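Local coordinates for OBG-type G domain-containing protein (Pyrococcus horikoshii, PDB 2E87) that is of unknown cellular function but binds GDP, and probably GTP, through an Obg-type G domain joined to an N-terminal helical domain, at residues E193-P198 against R202-G207; L183-A186 against K191-I194; P161-E166 against R215-D220; Y78-D83 against E236-L241. All coordinates share one frame; numbering follows the deposited sequence.

Contact 1 (E193-P198 against R202-G207); sequences EIASYP and RGINVG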
loop_
_atom_site.group_PDB
_atom_site.type_symbol
_atom_site.label_atom_id
_atom_site.label_comp_id
_atom_site.label_asym_id
_atom_site.label_seq_id
_atom_site.Cartn_x
_atom_site.Cartn_y
_atom_site.Cartn_z
ATOM N N GLU A 193 -4.255 -18.271 3.056
ATOM C CA GLU A 193 -4.774 -17.181 3.866
ATOM C C GLU A 193 -5.578 -16.303 2.919
ATOM O O GLU A 193 -5.607 -16.547 1.716
ATOM C CB GLU A 193 -3.628 -16.394 4.505
ATOM C CG GLU A 193 -3.007 -17.110 5.689
ATOM C CD GLU A 193 -1.864 -16.342 6.312
ATOM O OE1 GLU A 193 -2.045 -15.143 6.612
ATOM O OE2 GLU A 193 -0.784 -16.940 6.508
ATOM N N ILE A 194 -6.247 -15.293 3.444
ATOM C CA ILE A 194 -7.023 -14.436 2.581
ATOM C C ILE A 194 -6.547 -12.995 2.672
ATOM O O ILE A 194 -6.534 -12.400 3.747
ATOM C CB ILE A 194 -8.514 -14.525 2.942
ATOM C CG1 ILE A 194 -9.010 -15.946 2.672
ATOM C CG2 ILE A 194 -9.325 -13.532 2.110
ATOM C CD1 ILE A 194 -10.409 -16.203 3.154
ATOM N N ALA A 195 -6.126 -12.448 1.538
ATOM C CA ALA A 195 -5.668 -11.071 1.493
ATOM C C ALA A 195 -6.799 -10.197 0.993
ATOM O O ALA A 195 -7.568 -10.605 0.126
ATOM C CB ALA A 195 -4.477 -10.937 0.569
ATOM N N SER A 196 -6.908 -8.996 1.550
ATOM C CA SER A 196 -7.935 -8.070 1.114
ATOM C C SER A 196 -7.466 -7.503 -0.203
ATOM O O SER A 196 -6.269 -7.320 -0.404
ATOM C CB SER A 196 -8.095 -6.939 2.119
ATOM O OG SER A 196 -8.704 -7.415 3.302
ATOM N N TYR A 197 -8.382 -7.249 -1.122
ATOM C CA TYR A 197 -7.960 -6.669 -2.378
ATOM C C TYR A 197 -9.016 -5.721 -2.922
ATOM O O TYR A 197 -10.193 -6.069 -3.006
ATOM C CB TYR A 197 -7.660 -7.752 -3.400
ATOM C CG TYR A 197 -6.702 -7.283 -4.456
ATOM C CD1 TYR A 197 -5.336 -7.581 -4.380
ATOM C CD2 TYR A 197 -7.154 -6.516 -5.531
ATOM C CE1 TYR A 197 -4.448 -7.127 -5.361
ATOM C CE2 TYR A 197 -6.289 -6.062 -6.505
ATOM C CZ TYR A 197 -4.941 -6.370 -6.426
ATOM O OH TYR A 197 -4.124 -5.950 -7.443
ATOM N N PRO A 198 -8.608 -4.502 -3.293
ATOM C CA PRO A 198 -9.540 -3.506 -3.832
ATOM C C PRO A 198 -10.406 -4.053 -4.966
ATOM O O PRO A 198 -9.903 -4.711 -5.876
ATOM C CB PRO A 198 -8.611 -2.395 -4.291
ATOM C CG PRO A 198 -7.508 -2.465 -3.264
ATOM C CD PRO A 198 -7.248 -3.944 -3.183
ATOM N N ARG A 202 -14.689 -11.017 -1.703
ATOM C CA ARG A 202 -14.139 -11.653 -0.516
ATOM C C ARG A 202 -12.615 -11.766 -0.492
ATOM O O ARG A 202 -12.072 -12.597 0.230
ATOM C CB ARG A 202 -14.753 -13.046 -0.387
ATOM C CG ARG A 202 -16.235 -13.065 -0.715
ATOM C CD ARG A 202 -16.717 -14.435 -1.163
ATOM N NE ARG A 202 -17.982 -14.332 -1.886
ATOM C CZ ARG A 202 -19.111 -13.860 -1.361
ATOM N NH1 ARG A 202 -19.140 -13.449 -0.097
ATOM N NH2 ARG A 202 -20.208 -13.784 -2.106
ATOM N N GLY A 203 -11.927 -10.947 -1.280
ATOM C CA GLY A 203 -10.477 -11.001 -1.293
ATOM C C GLY A 203 -9.877 -12.136 -2.107
ATOM O O GLY A 203 -10.567 -12.792 -2.883
ATOM N N ILE A 204 -8.585 -12.379 -1.919
ATOM C CA ILE A 204 -7.906 -13.421 -2.666
ATOM C C ILE A 204 -7.102 -14.386 -1.789
ATOM O O ILE A 204 -6.607 -14.025 -0.724
ATOM C CB ILE A 204 -6.961 -12.811 -3.729
ATOM C CG1 ILE A 204 -5.840 -12.022 -3.045
ATOM C CG2 ILE A 204 -7.746 -11.903 -4.656
ATOM C CD1 ILE A 204 -4.764 -11.553 -3.990
ATOM N N ASN A 205 -6.982 -15.622 -2.254
ATOM C CA ASN A 205 -6.237 -16.623 -1.533
ATOM C C ASN A 205 -4.756 -16.392 -1.744
ATOM O O ASN A 205 -4.323 -16.063 -2.838
ATOM C CB ASN A 205 -6.615 -18.011 -2.023
ATOM C CG ASN A 205 -8.067 -18.308 -1.815
ATOM O OD1 ASN A 205 -8.521 -18.470 -0.685
ATOM N ND2 ASN A 205 -8.816 -18.361 -2.903
ATOM N N VAL A 206 -3.989 -16.563 -0.675
ATOM C CA VAL A 206 -2.556 -16.389 -0.730
ATOM C C VAL A 206 -1.897 -17.582 -0.087
ATOM O O VAL A 206 -2.148 -17.889 1.078
ATOM C CB VAL A 206 -2.082 -15.176 0.060
ATOM C CG1 VAL A 206 -0.578 -15.094 -0.031
ATOM C CG2 VAL A 206 -2.734 -13.916 -0.456
ATOM N N GLY A 207 -1.041 -18.251 -0.835
ATOM C CA GLY A 207 -0.370 -19.398 -0.272
ATOM C C GLY A 207 1.116 -19.339 -0.502
ATOM O O GLY A 207 1.640 -18.385 -1.068
#
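Ala195 CB is the small knob of this hairpin. It settles into the hollow between two side chains on the facing strand, 3.6 Å from Val206 CG2 and 4.0 Å from Ile204 CG1. The strands 193-195 and 204-207 run antiparallel, and Ala195-Ile204 and Glu193-Val206 are hydrogen-bonded pairs. Ala195 N donates to Ile204 O at 2.8 Å, and Ile204 N returns a bond to Ala195 O; both lie in the carbonyl plane. The Glu193-Val206 pair is equally reciprocal, but its donors tilt out of the carbonyl planes.

With CG1 wedged between the backbone N and the carbonyl carbon (chi1 64°), Ile204 extends CD1 to 4.0 Å from Tyr197 CD1, continuing the apolar row past Ala195. The Tyr197 ring packs on Phe77 and Leu81 of helix 76-86, and its OH bonds Ala239 O of helix 234-241. On the other face Ile194 CG2 rests 3.5 Å from Arg202 O. Nearby Asn205 turns to Asp220 and Ser181, at the edge of the GDP site. Gly203 CA passes 3.3 Å from Ala195 O, where a CB would collide, and its backbone angles alone demand glycine.

The loop with Thr200 connects the two strands, consistent with the first switch region of P-loop GTPases. The chemistry is thus divided: main-chain bonds fix the register, while aliphatic packing gives one face its grip and the opposite face turns a polar amide toward the nucleotide side.

Contact 2 (L183-A186 against K191-I194); sequences LLKA and KPEI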
loop_
_atom_site.group_PDB
_atom_site.type_symbol
_atom_site.label_atom_id
_atom_site.label_comp_id
_atom_site.label_asym_id
_atom_site.label_seq_id
_atom_site.Cartn_x
_atom_site.Cartn_y
_atom_site.Cartn_z
ATOM N N LEU A 183 -6.314 -25.311 -7.435
ATOM C CA LEU A 183 -4.913 -25.441 -7.817
ATOM C C LEU A 183 -3.988 -24.771 -6.801
ATOM O O LEU A 183 -2.923 -25.291 -6.478
ATOM C CB LEU A 183 -4.666 -24.833 -9.197
ATOM C CG LEU A 183 -3.190 -24.760 -9.576
ATOM C CD1 LEU A 183 -2.586 -26.162 -9.612
ATOM C CD2 LEU A 183 -3.040 -24.115 -10.928
ATOM N N LEU A 184 -4.386 -23.612 -6.300
ATOM C CA LEU A 184 -3.556 -22.921 -5.328
ATOM C C LEU A 184 -3.397 -23.784 -4.068
ATOM O O LEU A 184 -2.313 -23.870 -3.506
ATOM C CB LEU A 184 -4.175 -21.562 -4.973
ATOM C CG LEU A 184 -3.511 -20.734 -3.863
ATOM C CD1 LEU A 184 -3.737 -19.227 -4.109
ATOM C CD2 LEU A 184 -4.062 -21.185 -2.493
ATOM N N LYS A 185 -4.481 -24.419 -3.634
ATOM C CA LYS A 185 -4.435 -25.247 -2.438
ATOM C C LYS A 185 -3.649 -26.535 -2.637
ATOM O O LYS A 185 -3.058 -27.044 -1.698
ATOM C CB LYS A 185 -5.853 -25.554 -1.949
ATOM C CG LYS A 185 -6.557 -24.334 -1.411
ATOM C CD LYS A 185 -8.006 -24.605 -1.116
ATOM C CE LYS A 185 -8.723 -23.315 -0.782
ATOM N NZ LYS A 185 -10.146 -23.560 -0.425
ATOM N N ALA A 186 -3.632 -27.051 -3.858
ATOM C CA ALA A 186 -2.900 -28.274 -4.158
ATOM C C ALA A 186 -1.419 -27.929 -4.261
ATOM O O ALA A 186 -0.539 -28.758 -4.020
ATOM C CB ALA A 186 -3.387 -28.861 -5.484
ATOM N N LYS A 191 -2.018 -23.940 4.992
ATOM C CA LYS A 191 -3.330 -23.581 4.479
ATOM C C LYS A 191 -3.263 -22.165 3.928
ATOM O O LYS A 191 -2.494 -21.328 4.405
ATOM C CB LYS A 191 -4.399 -23.674 5.574
ATOM C CG LYS A 191 -4.725 -25.102 5.999
ATOM C CD LYS A 191 -5.256 -25.939 4.833
ATOM C CE LYS A 191 -5.410 -27.408 5.224
ATOM N NZ LYS A 191 -6.339 -27.603 6.378
ATOM N N PRO A 192 -4.052 -21.887 2.892
ATOM C CA PRO A 192 -4.052 -20.552 2.296
ATOM C C PRO A 192 -4.629 -19.523 3.254
ATOM O O PRO A 192 -5.381 -19.854 4.156
ATOM C CB PRO A 192 -4.932 -20.723 1.055
ATOM C CG PRO A 192 -4.806 -22.190 0.734
ATOM C CD PRO A 192 -4.867 -22.819 2.096
ATOM N N GLU A 193 -4.255 -18.271 3.056
ATOM C CA GLU A 193 -4.774 -17.181 3.866
ATOM C C GLU A 193 -5.578 -16.303 2.919
ATOM O O GLU A 193 -5.607 -16.547 1.716
ATOM C CB GLU A 193 -3.628 -16.394 4.505
ATOM C CG GLU A 193 -3.007 -17.110 5.689
ATOM C CD GLU A 193 -1.864 -16.342 6.312
ATOM O OE1 GLU A 193 -2.045 -15.143 6.612
ATOM O OE2 GLU A 193 -0.784 -16.940 6.508
ATOM N N ILE A 194 -6.247 -15.293 3.444
ATOM C CA ILE A 194 -7.023 -14.436 2.581
ATOM C C ILE A 194 -6.547 -12.995 2.672
ATOM O O ILE A 194 -6.534 -12.400 3.747
ATOM C CB ILE A 194 -8.514 -14.525 2.942
ATOM C CG1 ILE A 194 -9.010 -15.946 2.672
ATOM C CG2 ILE A 194 -9.325 -13.532 2.110
ATOM C CD1 ILE A 194 -10.409 -16.203 3.154
#
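Pro192 carries most of this small contact, pressing the outer corner of its ring into a notch between Leu184 and Lys185. Its CG stands 3.5 Å from Leu184 CD2 and equally near Lys185 CG, so one ring carbon touches two successive residues of the helix. The two neighbours take different flanks of the ring. Leu184 CD2 also reaches Pro192 CB, at 3.7 Å, whereas Lys185 CG leans toward Pro192 CD, at 4.2 Å.

The helix residues approach in different ways. Leu184 points at the proline, and its side chain and the ring overlap side by side, running opposite ways; with CG anti to the backbone N (chi1 175°), the branch reaches out from the helix far enough for CD2 to meet the ring. Lys185 instead crosses the ring at about a right angle and touches it with the first methylene beyond CB, while the rest of its extended chain leads the ammonium group away from the proline.

These residues belong to helix 180-187, which follows the phosphate-binding P-loop and includes the GDP-binding residues Lys180, Ser181 and Thr182 at its start. Pro192 lies just before edge strand 193-195, so the short connection out of the helix folds back on it before entering the sheet. No hydrogen bond joins the two segments; the packing is carbon against carbon. Leu184 has a second task, since its other methyl, CD1, lies against the backbone of strands 204-211 and 214-220, close to Asn205 O and Ile218 O. Lys185 is exposed, its side chain about 7 Å from the bound GDP.

Contact 3 (P161-E166 against R215-D220); sequences PVVDLE and RYQIID
Gln217 rises from its strand with CG anti to the backbone N (chi1 -169°) and the chain extended beyond (chi2 176°), which lays its terminal amide against the main chain of Asp164. Gln217 CD is 3.7 Å from both Asp164 N and Asp164 O, so the group faces the N-H and the carbonyl together; which of its two ends is oxygen is uncertain. Asp164 CB lies 3.8 Å from the same Gln217 CD, and Val163 packs alongside the amide while its side chain also reaches Val206. Segment 161-166 lies in the loop between helix 144-156 and strand 169-173, and here it passes over the sheet of the G domain, where Gln217 is also backbone-bonded to Pro168 and Val170. A leucine in place of Gln217 would probably leave the main-chain polar atoms of Asp164 facing a hydrocarbon, with no amide to match them. The Asp164 carboxylate turns away from the strand to close an Asx turn: Asp164 OD1 accepts from Glu166 N at 2.9 Å, nearly along its own C-O axis, and also takes the amide of Ile167. Glu166 itself forms a salt bridge to Arg348.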
loop_
_atom_site.group_PDB
_atom_site.type_symbol
_atom_site.label_atom_id
_atom_site.label_comp_id
_atom_site.label_asym_id
_atom_site.label_seq_id
_atom_site.Cartn_x
_atom_site.Cartn_y
_atom_site.Cartn_z
ATOM N N PRO A 161 -3.641 -5.101 0.561
ATOM C CA PRO A 161 -3.434 -6.549 0.507
ATOM C C PRO A 161 -2.193 -6.923 1.311
ATOM O O PRO A 161 -1.111 -6.408 1.041
ATOM C CB PRO A 161 -3.198 -6.811 -0.974
ATOM C CG PRO A 161 -3.837 -5.665 -1.648
ATOM C CD PRO A 161 -3.534 -4.502 -0.776
ATOM N N VAL A 162 -2.350 -7.803 2.295
ATOM C CA VAL A 162 -1.217 -8.267 3.107
ATOM C C VAL A 162 -0.541 -9.442 2.375
ATOM O O VAL A 162 -0.976 -10.588 2.495
ATOM C CB VAL A 162 -1.695 -8.755 4.503
ATOM C CG1 VAL A 162 -0.579 -9.531 5.211
ATOM C CG2 VAL A 162 -2.132 -7.570 5.350
ATOM N N VAL A 163 0.508 -9.154 1.606
ATOM C CA VAL A 163 1.224 -10.190 0.857
ATOM C C VAL A 163 2.726 -9.942 0.829
ATOM O O VAL A 163 3.191 -8.829 1.087
ATOM C CB VAL A 163 0.727 -10.283 -0.597
ATOM C CG1 VAL A 163 -0.668 -10.806 -0.622
ATOM C CG2 VAL A 163 0.774 -8.928 -1.244
ATOM N N ASP A 164 3.482 -10.988 0.512
ATOM C CA ASP A 164 4.932 -10.888 0.460
ATOM C C ASP A 164 5.330 -10.198 -0.823
ATOM O O ASP A 164 4.941 -10.620 -1.912
ATOM C CB ASP A 164 5.575 -12.283 0.521
ATOM C CG ASP A 164 7.059 -12.226 0.872
ATOM O OD1 ASP A 164 7.816 -11.552 0.139
ATOM O OD2 ASP A 164 7.467 -12.853 1.879
ATOM N N LEU A 165 6.129 -9.148 -0.702
ATOM C CA LEU A 165 6.541 -8.414 -1.880
ATOM C C LEU A 165 7.959 -8.661 -2.370
ATOM O O LEU A 165 8.384 -8.042 -3.342
ATOM C CB LEU A 165 6.328 -6.925 -1.651
ATOM C CG LEU A 165 4.883 -6.582 -1.303
ATOM C CD1 LEU A 165 4.735 -5.086 -1.314
ATOM C CD2 LEU A 165 3.928 -7.196 -2.309
ATOM N N GLU A 166 8.692 -9.560 -1.722
ATOM C CA GLU A 166 10.052 -9.842 -2.167
ATOM C C GLU A 166 10.158 -11.146 -2.932
ATOM O O GLU A 166 10.716 -11.189 -4.021
ATOM C CB GLU A 166 11.034 -9.931 -0.996
ATOM C CG GLU A 166 11.338 -8.640 -0.280
ATOM C CD GLU A 166 12.600 -8.757 0.564
ATOM O OE1 GLU A 166 12.713 -9.719 1.362
ATOM O OE2 GLU A 166 13.483 -7.886 0.421
ATOM N N ARG A 215 11.188 -19.846 -0.927
ATOM C CA ARG A 215 9.746 -19.781 -0.801
ATOM C C ARG A 215 9.136 -19.192 -2.061
ATOM O O ARG A 215 9.711 -18.289 -2.683
ATOM C CB ARG A 215 9.375 -18.953 0.425
ATOM C CG ARG A 215 9.843 -19.593 1.731
ATOM C CD ARG A 215 10.098 -18.548 2.814
ATOM N NE ARG A 215 9.131 -18.614 3.907
ATOM C CZ ARG A 215 9.036 -19.624 4.767
ATOM N NH1 ARG A 215 9.854 -20.664 4.671
ATOM N NH2 ARG A 215 8.119 -19.595 5.725
ATOM N N TYR A 216 7.993 -19.743 -2.460
ATOM C CA TYR A 216 7.281 -19.256 -3.635
ATOM C C TYR A 216 5.882 -18.881 -3.215
ATOM O O TYR A 216 5.182 -19.674 -2.589
ATOM C CB TYR A 216 7.209 -20.318 -4.724
ATOM C CG TYR A 216 8.555 -20.691 -5.258
ATOM C CD1 TYR A 216 9.313 -21.677 -4.644
ATOM C CD2 TYR A 216 9.101 -20.022 -6.351
ATOM C CE1 TYR A 216 10.582 -21.988 -5.098
ATOM C CE2 TYR A 216 10.369 -20.326 -6.809
ATOM C CZ TYR A 216 11.106 -21.314 -6.172
ATOM O OH TYR A 216 12.377 -21.626 -6.599
ATOM N N GLN A 217 5.479 -17.663 -3.541
ATOM C CA GLN A 217 4.149 -17.209 -3.183
ATOM C C GLN A 217 3.134 -17.528 -4.307
ATOM O O GLN A 217 3.425 -17.354 -5.486
ATOM C CB GLN A 217 4.180 -15.704 -2.904
ATOM C CG GLN A 217 2.907 -15.184 -2.275
ATOM C CD GLN A 217 2.985 -13.718 -1.925
ATOM O OE1 GLN A 217 3.224 -12.864 -2.787
ATOM N NE2 GLN A 217 2.782 -13.411 -0.651
ATOM N N ILE A 218 1.949 -17.993 -3.925
ATOM C CA ILE A 218 0.901 -18.321 -4.889
ATOM C C ILE A 218 -0.384 -17.563 -4.541
ATOM O O ILE A 218 -0.835 -17.605 -3.400
ATOM C CB ILE A 218 0.532 -19.838 -4.869
ATOM C CG1 ILE A 218 1.789 -20.721 -4.770
ATOM C CG2 ILE A 218 -0.243 -20.185 -6.127
ATOM C CD1 ILE A 218 2.732 -20.616 -5.952
ATOM N N ILE A 219 -0.966 -16.866 -5.515
ATOM C CA ILE A 219 -2.228 -16.158 -5.290
ATOM C C ILE A 219 -3.179 -16.420 -6.445
ATOM O O ILE A 219 -2.750 -16.686 -7.564
ATOM C CB ILE A 219 -2.060 -14.617 -5.191
ATOM C CG1 ILE A 219 -1.627 -14.046 -6.536
ATOM C CG2 ILE A 219 -1.045 -14.260 -4.132
ATOM C CD1 ILE A 219 -1.603 -12.529 -6.572
ATOM N N ASP A 220 -4.476 -16.388 -6.168
ATOM C CA ASP A 220 -5.449 -16.543 -7.250
ATOM C C ASP A 220 -6.104 -15.177 -7.448
ATOM O O ASP A 220 -5.935 -14.267 -6.624
ATOM C CB ASP A 220 -6.484 -17.645 -6.969
ATOM C CG ASP A 220 -7.255 -17.438 -5.691
ATOM O OD1 ASP A 220 -6.995 -16.466 -4.946
ATOM O OD2 ASP A 220 -8.137 -18.280 -5.437
#

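Contact 4 (Y78-D83 against E236-L241); sequences YQELVD and EKQAIL
Gln238 NE2 reaches across from helix 234-241 and is shared by two carboxylates of the facing helix, those of Glu80 and Asp83. The bond from Gln238 NE2 to Asp83 OD1 is 2.8 Å long and fairly straight. It lies close to the amide plane of Gln238, yet it meets the oxygen from above the carboxylate, 43° out of that plane. The modelled 2.4 Å from Gln238 NE2 to Glu80 OE2 is too short to be taken literally, although the direction fits a second hydrogen bond. Both carboxylates are turned steeply against the amide. Were Gln238 an alanine, the two acidic groups would be likely to lie near each other without the donor they share.

Gln238 spans the gap because CG is anti to the backbone N (chi1 -169°) and the chain stays extended, whereas Glu80 bends at chi2 to bring its end in. Beside this polar bridge Leu81 CD2 lies 4.0 Å from Ala239 O and 4.4 Å from Ala239 CB, while Val84 packs on both Gln238 and Ala239.

Further out, Asp83 OD2 accepts from the backbone N of Arg88, which steadies the carboxylate.

The two helical segments run antiparallel at 162°, with axes 9.2 Å apart. They join helix 76-86 of the N-terminal helical domain to the G domain helix that comes after the Asp-Thr-Pro-Gly sequence, the place of the switch II helix in P-loop GTPases.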
loop_
_atom_site.group_PDB
_atom_site.type_symbol
_atom_site.label_atom_id
_atom_site.label_comp_id
_atom_site.label_asym_id
_atom_site.label_seq_id
_atom_site.Cartn_x
_atom_site.Cartn_y
_atom_site.Cartn_z
ATOM N N TYR A 78 2.463 -1.496 -4.053
ATOM C CA TYR A 78 1.757 -0.709 -3.043
ATOM C C TYR A 78 1.550 0.736 -3.516
ATOM O O TYR A 78 0.540 1.364 -3.196
ATOM C CB TYR A 78 2.495 -0.729 -1.705
ATOM C CG TYR A 78 2.198 -1.954 -0.864
ATOM C CD1 TYR A 78 0.918 -2.488 -0.822
ATOM C CD2 TYR A 78 3.182 -2.563 -0.093
ATOM C CE1 TYR A 78 0.613 -3.582 -0.053
ATOM C CE2 TYR A 78 2.882 -3.681 0.698
ATOM C CZ TYR A 78 1.588 -4.179 0.707
ATOM O OH TYR A 78 1.245 -5.261 1.477
ATOM N N GLN A 79 2.491 1.264 -4.284
ATOM C CA GLN A 79 2.319 2.619 -4.790
ATOM C C GLN A 79 1.062 2.623 -5.649
ATOM O O GLN A 79 0.249 3.542 -5.607
ATOM C CB GLN A 79 3.520 3.036 -5.624
ATOM C CG GLN A 79 4.697 3.469 -4.784
ATOM C CD GLN A 79 5.908 3.808 -5.619
ATOM O OE1 GLN A 79 5.807 4.483 -6.646
ATOM N NE2 GLN A 79 7.068 3.345 -5.180
ATOM N N GLU A 80 0.891 1.559 -6.412
ATOM C CA GLU A 80 -0.273 1.465 -7.275
ATOM C C GLU A 80 -1.572 1.325 -6.457
ATOM O O GLU A 80 -2.547 2.040 -6.693
ATOM C CB GLU A 80 -0.078 0.290 -8.235
ATOM C CG GLU A 80 -0.737 0.450 -9.561
ATOM C CD GLU A 80 -0.382 1.753 -10.241
ATOM O OE1 GLU A 80 0.793 2.163 -10.222
ATOM O OE2 GLU A 80 -1.292 2.367 -10.817
ATOM N N LEU A 81 -1.603 0.431 -5.480
ATOM C CA LEU A 81 -2.823 0.288 -4.716
ATOM C C LEU A 81 -3.096 1.480 -3.805
ATOM O O LEU A 81 -4.250 1.800 -3.549
ATOM C CB LEU A 81 -2.822 -1.017 -3.930
ATOM C CG LEU A 81 -2.850 -2.281 -4.790
ATOM C CD1 LEU A 81 -3.068 -3.450 -3.893
ATOM C CD2 LEU A 81 -3.952 -2.224 -5.801
ATOM N N VAL A 82 -2.050 2.133 -3.310
ATOM C CA VAL A 82 -2.231 3.320 -2.475
ATOM C C VAL A 82 -2.969 4.373 -3.319
ATOM O O VAL A 82 -3.901 5.032 -2.860
ATOM C CB VAL A 82 -0.870 3.921 -2.020
ATOM C CG1 VAL A 82 -1.051 5.386 -1.578
ATOM C CG2 VAL A 82 -0.298 3.095 -0.870
ATOM N N ASP A 83 -2.525 4.518 -4.562
ATOM C CA ASP A 83 -3.114 5.460 -5.482
ATOM C C ASP A 83 -4.574 5.079 -5.700
ATOM O O ASP A 83 -5.450 5.930 -5.712
ATOM C CB ASP A 83 -2.345 5.427 -6.806
ATOM C CG ASP A 83 -2.801 6.511 -7.787
ATOM O OD1 ASP A 83 -2.480 6.385 -8.979
ATOM O OD2 ASP A 83 -3.457 7.489 -7.377
ATOM N N GLU A 236 -10.672 0.431 -11.183
ATOM C CA GLU A 236 -10.586 -0.988 -10.861
ATOM C C GLU A 236 -9.631 -1.638 -11.836
ATOM O O GLU A 236 -9.017 -2.655 -11.548
ATOM C CB GLU A 236 -11.965 -1.644 -10.914
ATOM C CG GLU A 236 -12.804 -1.243 -12.088
ATOM C CD GLU A 236 -14.244 -1.670 -11.924
ATOM O OE1 GLU A 236 -14.860 -1.298 -10.899
ATOM O OE2 GLU A 236 -14.764 -2.373 -12.818
ATOM N N LYS A 237 -9.488 -1.016 -12.990
ATOM C CA LYS A 237 -8.585 -1.503 -14.011
ATOM C C LYS A 237 -7.149 -1.296 -13.501
ATOM O O LYS A 237 -6.273 -2.152 -13.691
ATOM C CB LYS A 237 -8.825 -0.692 -15.277
ATOM C CG LYS A 237 -8.447 -1.327 -16.587
ATOM C CD LYS A 237 -9.206 -0.577 -17.687
ATOM C CE LYS A 237 -9.024 -1.179 -19.072
ATOM N NZ LYS A 237 -9.870 -0.456 -20.081
ATOM N N GLN A 238 -6.913 -0.154 -12.859
ATOM C CA GLN A 238 -5.594 0.155 -12.325
ATOM C C GLN A 238 -5.284 -0.823 -11.180
ATOM O O GLN A 238 -4.145 -1.257 -11.023
ATOM C CB GLN A 238 -5.555 1.599 -11.807
ATOM C CG GLN A 238 -4.157 2.149 -11.467
ATOM C CD GLN A 238 -4.207 3.397 -10.572
ATOM O OE1 GLN A 238 -5.280 3.949 -10.327
ATOM N NE2 GLN A 238 -3.044 3.844 -10.088
ATOM N N ALA A 239 -6.307 -1.166 -10.398
ATOM C CA ALA A 239 -6.167 -2.090 -9.273
ATOM C C ALA A 239 -5.810 -3.499 -9.739
ATOM O O ALA A 239 -5.039 -4.215 -9.085
ATOM C CB ALA A 239 -7.458 -2.137 -8.470
ATOM N N ILE A 240 -6.398 -3.890 -10.867
ATOM C CA ILE A 240 -6.171 -5.203 -11.462
ATOM C C ILE A 240 -4.789 -5.231 -12.076
ATOM O O ILE A 240 -4.009 -6.153 -11.832
ATOM C CB ILE A 240 -7.199 -5.489 -12.580
ATOM C CG1 ILE A 240 -8.594 -5.639 -11.981
ATOM C CG2 ILE A 240 -6.799 -6.727 -13.365
ATOM C CD1 ILE A 240 -9.697 -5.523 -13.029
ATOM N N LEU A 241 -4.475 -4.208 -12.863
ATOM C CA LEU A 241 -3.184 -4.160 -13.524
ATOM C C LEU A 241 -2.009 -3.990 -12.578
ATOM O O LEU A 241 -0.856 -4.142 -12.987
ATOM C CB LEU A 241 -3.165 -3.054 -14.581
ATOM C CG LEU A 241 -4.153 -3.221 -15.740
ATOM C CD1 LEU A 241 -3.915 -2.117 -16.757
ATOM C CD2 LEU A 241 -3.976 -4.581 -16.394
#

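In the fold
Contacts 1, 2 and 3 share the mixed sheet of the G domain, with centres about 10 to 11 Å apart, whereas the centre of contact 4 lies about 15 Å from that of contact 1 and about 23 Å from that of contact 2. In sequence the loops they close fit one within another: contact 4 spans contact 3, which encloses contacts 1 and 2. The last two share Glu193 and Ile194. Contact 2 uses helix 180-187, whose start binds GDP. Tyr197 links contact 1 to contact 4 through Ala239, and Pro161 links contact 3 to contact 4 through Tyr78. Together the contacts form a continuous patch from the helix at the GDP site to helix 76-86.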